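Local atomic coordinates of glycoside hydrolase family 61 (Trichoderma reesei QM6a, PDB entry 5O2X), a protein that probably cleaves cellulose chains by oxidation at a copper centre, as a lytic polysaccharide monooxygenase of auxiliary activity family 9. Residues 92-97 against 112-117. Residues are numbered along the deposited sequence; the frame is centred on the assembly and turned at random.
With MAN (alpha-D-mannopyranose), chain I.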
loop_
_atom_site.group_PDB
_atom_site.type_symbol
_atom_site.label_atom_id
_atom_site.label_comp_id
_atom_site.label_asym_id
_atom_site.label_seq_id
_atom_site.Cartn_x
_atom_site.Cartn_y
_atom_site.Cartn_z
ATOM N N ASP A 92 -3.913 3.643 0.550
ATOM C CA ASP A 92 -3.312 3.038 1.734
ATOM C C ASP A 92 -4.391 2.653 2.709
ATOM O O ASP A 92 -5.355 3.419 2.925
ATOM C CB ASP A 92 -2.343 3.990 2.459
ATOM C CG ASP A 92 -1.116 4.247 1.625
ATOM O OD1 ASP A 92 -0.130 3.496 1.735
ATOM O OD2 ASP A 92 -1.115 5.233 0.813
ATOM N N TYR A 93 -4.204 1.493 3.334
ATOM C CA TYR A 93 -5.120 0.968 4.326
ATOM C C TYR A 93 -4.339 0.532 5.556
ATOM O O TYR A 93 -3.153 0.199 5.499
ATOM C CB TYR A 93 -5.838 -0.295 3.822
ATOM C CG TYR A 93 -6.619 -0.137 2.544
ATOM C CD1 TYR A 93 -6.007 -0.247 1.301
ATOM C CD2 TYR A 93 -7.985 0.062 2.579
ATOM C CE1 TYR A 93 -6.715 -0.154 0.129
ATOM C CE2 TYR A 93 -8.719 0.140 1.393
ATOM C CZ TYR A 93 -8.093 0.038 0.179
ATOM O OH TYR A 93 -8.853 0.110 -0.957
ATOM N N LEU A 94 -5.068 0.478 6.686
ATOM C CA LEU A 94 -4.596 -0.200 7.888
ATOM C C LEU A 94 -5.596 -1.289 8.250
ATOM O O LEU A 94 -6.804 -1.123 8.022
ATOM C CB LEU A 94 -4.453 0.747 9.071
ATOM C CG LEU A 94 -3.389 1.812 8.934
ATOM C CD1 LEU A 94 -3.482 2.823 10.043
ATOM C CD2 LEU A 94 -1.992 1.235 8.944
ATOM N N ALA A 95 -5.124 -2.351 8.900
ATOM C CA ALA A 95 -6.008 -3.355 9.480
ATOM C C ALA A 95 -5.436 -3.743 10.817
ATOM O O ALA A 95 -4.248 -4.069 10.934
ATOM C CB ALA A 95 -6.144 -4.606 8.624
ATOM N N ASN A 96 -6.274 -3.752 11.858
ATOM C CA ASN A 96 -5.822 -4.151 13.179
ATOM C C ASN A 96 -5.500 -5.653 13.196
ATOM O O ASN A 96 -6.283 -6.476 12.714
ATOM C CB ASN A 96 -6.928 -3.820 14.181
ATOM C CG ASN A 96 -6.397 -3.704 15.598
ATOM O OD1 ASN A 96 -5.703 -4.590 16.101
ATOM N ND2 ASN A 96 -6.687 -2.563 16.230
ATOM N N CYS A 97 -4.358 -5.997 13.771
ATOM C CA CYS A 97 -3.949 -7.402 13.869
ATOM C C CYS A 97 -4.555 -8.116 15.058
ATOM O O CYS A 97 -4.448 -9.344 15.178
ATOM C CB CYS A 97 -2.436 -7.495 13.973
ATOM S SG CYS A 97 -1.734 -6.918 12.392
ATOM N N PHE A 112 -9.265 -0.563 6.728
ATOM C CA PHE A 112 -9.873 0.757 6.589
ATOM C C PHE A 112 -8.889 1.650 5.824
ATOM O O PHE A 112 -7.674 1.571 6.001
ATOM C CB PHE A 112 -10.299 1.356 7.942
ATOM C CG PHE A 112 -9.228 1.420 9.003
ATOM C CD1 PHE A 112 -9.041 0.347 9.895
ATOM C CD2 PHE A 112 -8.445 2.537 9.164
ATOM C CE1 PHE A 112 -8.105 0.418 10.874
ATOM C CE2 PHE A 112 -7.510 2.607 10.177
ATOM C CZ PHE A 112 -7.326 1.551 11.040
ATOM N N LYS A 113 -9.453 2.484 4.943
ATOM C CA LYS A 113 -8.638 3.294 4.045
ATOM C C LYS A 113 -8.220 4.592 4.706
ATOM O O LYS A 113 -9.085 5.379 5.152
ATOM C CB LYS A 113 -9.429 3.570 2.763
ATOM C CG LYS A 113 -8.600 4.260 1.697
ATOM C CD LYS A 113 -9.377 4.624 0.448
ATOM C CE LYS A 113 -9.614 3.430 -0.467
ATOM N NZ LYS A 113 -10.654 3.767 -1.487
ATOM N N ILE A 114 -6.920 4.828 4.768
ATOM C CA ILE A 114 -6.397 6.063 5.354
ATOM C C ILE A 114 -5.952 7.113 4.343
ATOM O O ILE A 114 -5.835 8.270 4.737
ATOM C CB ILE A 114 -5.291 5.783 6.405
ATOM C CG1 ILE A 114 -4.050 5.135 5.824
ATOM C CG2 ILE A 114 -5.876 4.992 7.569
ATOM C CD1 ILE A 114 -2.860 5.148 6.778
ATOM N N ASP A 115 -5.751 6.761 3.076
ATOM C CA ASP A 115 -5.573 7.770 2.039
ATOM C C ASP A 115 -5.936 7.158 0.713
ATOM O O ASP A 115 -6.114 5.938 0.559
ATOM C CB ASP A 115 -4.184 8.456 2.045
ATOM C CG ASP A 115 -3.081 7.743 1.303
ATOM O OD1 ASP A 115 -3.226 6.529 1.065
ATOM O OD2 ASP A 115 -2.062 8.408 0.986
ATOM N N GLY A 116 -6.092 8.035 -0.296
ATOM C CA GLY A 116 -6.390 7.567 -1.633
ATOM C C GLY A 116 -6.452 8.734 -2.574
ATOM O O GLY A 116 -7.235 9.669 -2.371
ATOM N N VAL A 117 -5.617 8.675 -3.623
ATOM C CA VAL A 117 -5.580 9.706 -4.661
ATOM C C VAL A 117 -5.729 9.041 -6.000
ATOM O O VAL A 117 -5.085 7.995 -6.268
ATOM C CB VAL A 117 -4.254 10.506 -4.592
ATOM C CG1 VAL A 117 -4.164 11.554 -5.697
ATOM C CG2 VAL A 117 -4.128 11.196 -3.235
HETATM C C1 MAN I . -7.884 13.013 -2.098
HETATM C C2 MAN I . -7.038 14.209 -2.516
HETATM C C3 MAN I . -7.769 15.537 -2.222
HETATM C C4 MAN I . -9.154 15.438 -2.898
HETATM C C5 MAN I . -9.949 14.264 -2.347
HETATM C C6 MAN I . -11.365 14.134 -2.935
HETATM O O2 MAN I . -6.768 14.023 -3.923
HETATM O O3 MAN I . -7.050 16.657 -2.730
HETATM O O4 MAN I . -9.895 16.640 -2.634
HETATM O O5 MAN I . -9.188 13.078 -2.617
HETATM O O6 MAN I . -11.361 13.602 -4.267
#
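The Phe112 ring lies against Leu94, whose CB sits over its face, 4.0 Å from the ring centroid, in a CH-pi contact. The pair joins two antiparallel strands in the beta-sandwich core of this auxiliary activity family 9 domain, and a classic beta bulge interrupts their register. Phe112 CG stands between its backbone N and carbonyl carbon (chi1 54°), and the end of the side chain comes nearer to the neighbouring strand than its CB direction suggests. Leu94 O also lies over the ring, offset toward the rim, with CD1 of Phe112 3.3 Å away. The same oxygen accepts the backbone N-H of Phe112, and Leu94 N returns a bond to Phe112 O. An alanine in place of Phe112 would probably leave Leu94 CB and O without the ring they pack on, opening a gap beside the strand. On the same sheet face, Ile114 CD1 meets Leu94 CG, and Leu155 of strand 151-161 packs on Leu94.

Tyr93 and Lys113 share the other face. Lys113 CG lies over the phenol ring, and CE comes 3.4 Å from Tyr93 OH. The hydroxyl is hydrogen-bonded to that of Tyr199, while Lys113 NZ hydrogen-bonds to the backbone oxygens of Pro220 and Pro222.

At the bulge, Ile114 and Asp115 both face Asp92. Asp92 O takes a 2.8 Å bond from Ile114 N and a weak one from Asp115 N. The two buried carboxylates are turned 49° apart. His157 ND1 is hydrogen-bonded to Asp92 OD1, and Trp140 NE1 to Asp115 OD2. Asp92 OD2 lies 2.5 Å from Asp115 OD1.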